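Local structure of 3-oxoacyl-[acyl-carrier-protein] synthase, mitochondrial (2IX4) at residues R115-I127 with A174-I186. The protein catalyses the condensation steps of mitochondrial fatty acid synthesis, adding two carbons from malonyl-ACP to an acyl acceptor. Residues are numbered along the deposited sequence; the frame is centred on the assembly and turned at random.
With 6NA (hexanoic acid), chain C.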
# COMPACT_ATOMS: atom_id res chain seq x y z
N ARG A 115 5.25 11.78 -18.27
CA ARG A 115 6.34 10.83 -18.03
C ARG A 115 6.86 10.86 -16.59
O ARG A 115 7.82 10.16 -16.26
CB ARG A 115 7.48 11.04 -19.03
CG ARG A 115 7.16 10.60 -20.46
CD ARG A 115 6.81 9.11 -20.54
NE ARG A 115 7.98 8.25 -20.37
CZ ARG A 115 7.94 6.93 -20.21
NH1 ARG A 115 6.78 6.29 -20.18
NH2 ARG A 115 9.06 6.24 -20.08
N THR A 116 6.22 11.66 -15.74
CA THR A 116 6.57 11.75 -14.32
C THR A 116 5.47 11.15 -13.45
O THR A 116 4.32 11.55 -13.52
CB THR A 116 6.79 13.22 -13.89
OG1 THR A 116 7.72 13.84 -14.79
CG2 THR A 116 7.32 13.30 -12.45
N GLY A 117 5.85 10.18 -12.62
CA GLY A 117 4.91 9.56 -11.69
C GLY A 117 5.23 9.82 -10.23
O GLY A 117 6.21 10.50 -9.90
N VAL A 118 4.40 9.27 -9.35
CA VAL A 118 4.56 9.44 -7.90
C VAL A 118 4.31 8.11 -7.20
O VAL A 118 3.34 7.42 -7.50
CB VAL A 118 3.59 10.52 -7.35
CG1 VAL A 118 3.90 10.84 -5.89
CG2 VAL A 118 3.65 11.80 -8.18
N SER A 119 5.20 7.77 -6.27
CA SER A 119 5.06 6.58 -5.43
C SER A 119 5.48 6.88 -3.99
O SER A 119 6.61 6.61 -3.59
CB SER A 119 5.86 5.40 -5.99
OG SER A 119 5.58 4.20 -5.27
N ILE A 120 4.56 7.47 -3.23
CA ILE A 120 4.81 7.82 -1.83
C ILE A 120 3.76 7.14 -0.97
O ILE A 120 2.58 7.49 -1.01
CB ILE A 120 4.77 9.36 -1.61
CG1 ILE A 120 5.78 10.07 -2.51
CG2 ILE A 120 5.01 9.70 -0.13
CD1 ILE A 120 5.59 11.58 -2.60
N GLY A 121 4.19 6.14 -0.20
CA GLY A 121 3.27 5.39 0.65
C GLY A 121 3.26 5.86 2.09
O GLY A 121 4.22 6.47 2.57
N GLY A 122 2.16 5.58 2.77
CA GLY A 122 2.07 5.73 4.22
C GLY A 122 1.75 4.38 4.81
O GLY A 122 1.10 3.55 4.17
N GLY A 123 2.20 4.14 6.04
CA GLY A 123 2.02 2.85 6.68
C GLY A 123 0.65 2.62 7.28
O GLY A 123 0.05 1.55 7.08
N ILE A 124 0.15 3.60 8.02
CA ILE A 124 -1.13 3.47 8.73
C ILE A 124 -2.16 4.54 8.35
O ILE A 124 -3.36 4.30 8.41
CB ILE A 124 -0.97 3.44 10.28
CG1 ILE A 124 0.32 2.72 10.69
CG2 ILE A 124 -2.17 2.75 10.92
CD1 ILE A 124 0.71 2.90 12.16
N GLY A 125 -1.68 5.73 7.98
CA GLY A 125 -2.57 6.81 7.57
C GLY A 125 -2.85 7.80 8.68
O GLY A 125 -1.93 8.43 9.20
N SER A 126 -4.12 7.92 9.05
CA SER A 126 -4.52 8.89 10.07
C SER A 126 -5.48 8.28 11.10
O SER A 126 -6.70 8.43 11.00
CB SER A 126 -5.14 10.13 9.41
OG SER A 126 -5.28 11.18 10.35
N ILE A 127 -4.90 7.59 12.08
CA ILE A 127 -5.67 6.98 13.17
C ILE A 127 -6.45 8.02 13.98
O ILE A 127 -7.58 7.76 14.39
CB ILE A 127 -4.77 6.11 14.11
CG1 ILE A 127 -4.19 4.93 13.33
CG2 ILE A 127 -5.57 5.62 15.32
CD1 ILE A 127 -3.43 3.91 14.19
N ALA A 174 1.42 3.55 -4.69
CA ALA A 174 1.90 3.49 -3.32
C ALA A 174 2.11 2.04 -2.96
O ALA A 174 1.24 1.20 -3.20
CB ALA A 174 0.91 4.15 -2.37
N ALA A 175 3.28 1.74 -2.42
CA ALA A 175 3.53 0.45 -1.80
C ALA A 175 3.35 0.65 -0.31
O ALA A 175 3.84 1.63 0.25
CB ALA A 175 4.93 -0.03 -2.11
N VAL A 176 2.61 -0.25 0.33
CA VAL A 176 2.41 -0.16 1.78
C VAL A 176 2.77 -1.50 2.40
O VAL A 176 2.10 -2.50 2.18
CB VAL A 176 0.98 0.28 2.16
CG1 VAL A 176 0.84 0.37 3.67
CG2 VAL A 176 0.65 1.63 1.53
N THR A 177 3.86 -1.48 3.17
CA THR A 177 4.47 -2.70 3.69
C THR A 177 4.95 -2.46 5.12
O THR A 177 6.07 -2.84 5.49
CB THR A 177 5.67 -3.13 2.81
OG1 THR A 177 6.50 -1.99 2.55
CG2 THR A 177 5.20 -3.71 1.48
N ALA A 178 4.09 -1.83 5.92
CA ALA A 178 4.40 -1.47 7.31
C ALA A 178 5.65 -0.60 7.42
O ALA A 178 5.73 0.46 6.78
CB ALA A 178 4.49 -2.72 8.20
N CYS A 179 6.64 -1.03 8.19
CA CYS A 179 7.84 -0.23 8.41
C CYS A 179 8.86 -0.30 7.26
O CYS A 179 9.91 0.34 7.32
CB CYS A 179 8.47 -0.54 9.76
SG CYS A 179 7.34 -0.18 11.15
N ALA A 180 8.54 -1.07 6.22
CA ALA A 180 9.34 -1.09 4.99
C ALA A 180 8.71 -0.25 3.88
O ALA A 180 9.23 -0.19 2.76
CB ALA A 180 9.55 -2.52 4.52
N THR A 181 7.60 0.42 4.21
CA THR A 181 6.77 1.16 3.25
C THR A 181 7.58 2.11 2.36
O THR A 181 7.46 2.08 1.14
CB THR A 181 5.62 1.90 3.97
OG1 THR A 181 4.66 0.95 4.44
CG2 THR A 181 4.93 2.90 3.05
N GLY A 182 8.41 2.94 2.99
CA GLY A 182 9.23 3.92 2.27
C GLY A 182 10.26 3.28 1.35
O GLY A 182 10.63 3.85 0.32
N ALA A 183 10.72 2.08 1.71
CA ALA A 183 11.72 1.38 0.92
C ALA A 183 11.10 0.75 -0.33
O ALA A 183 11.59 0.96 -1.44
CB ALA A 183 12.44 0.33 1.76
N HIS A 184 10.01 -0.01 -0.13
CA HIS A 184 9.27 -0.61 -1.24
C HIS A 184 8.71 0.43 -2.21
O HIS A 184 8.68 0.20 -3.42
CB HIS A 184 8.14 -1.50 -0.73
CG HIS A 184 8.61 -2.77 -0.10
ND1 HIS A 184 8.92 -3.90 -0.83
CD2 HIS A 184 8.81 -3.10 1.20
CE1 HIS A 184 9.29 -4.87 -0.01
NE2 HIS A 184 9.23 -4.41 1.23
N SER A 185 8.27 1.58 -1.69
CA SER A 185 7.75 2.64 -2.55
C SER A 185 8.82 3.15 -3.51
O SER A 185 8.56 3.35 -4.70
CB SER A 185 7.17 3.79 -1.72
OG SER A 185 5.89 3.46 -1.19
N ILE A 186 10.02 3.36 -2.98
CA ILE A 186 11.19 3.78 -3.76
C ILE A 186 11.60 2.67 -4.74
O ILE A 186 11.86 2.93 -5.91
CB ILE A 186 12.37 4.18 -2.84
CG1 ILE A 186 12.13 5.56 -2.22
CG2 ILE A 186 13.71 4.16 -3.60
CD1 ILE A 186 12.99 5.88 -1.01
CA 6NA C . 5.34 -1.50 12.55
C 6NA C . 6.42 -1.57 11.49
O 6NA C . 6.62 -2.60 10.88
CB 6NA C . 3.99 -1.27 11.88
CG 6NA C . 3.75 0.21 11.61
CD 6NA C . 3.23 0.43 10.20
C6 6NA C . 3.79 1.71 9.61
O HOH W 1 1.14 -1.10 6.58
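S119 and G121 of strand 116-122 meet S185 and T181 at the start of helix 181-195, an example of how a single glycine lets a strand pack closely on a helix, here the one that follows the C179 turn. The short axes pass 7.4 Å apart, nearly antiparallel at 165°. A side chain on G121 would point into the contact and collide with A175 O, S185 OG and T181 CG2, whereas its absence lets T181 CG2 rest 3.5 Å from G121 C. The hydroxyl of S185 lies over the same glycine and takes a weak bond from A175 N. S119 OG, anti to its own N (chi1 -173°), bonds H173 ND1 and also lies 3.2 Å from S185 O, where its one proton may go instead. T181 turns its other branch back onto the preceding turn: OG1 accepts from T177 N and donates to A178 O at 2.6 Å, tilted 25° from the carbonyl plane, on the same face as T181 N. A valine at T181 would probably leave T177 N without its acceptor and the turn before C179 freer to shift. That turn presents C179, the predicted nucleophile, whose SG is bound covalently to hexanoic acid C, while G123 CA lies 3.6 Å from C6, the methyl end of the chain. In this thiolase-like fold strand 116-122 runs parallel to strands 172-173 and 200-207, with helix 157-166 packed on V118 and I120, strand 422-429 against H184, and the second subunit bordering residues A174 to A178.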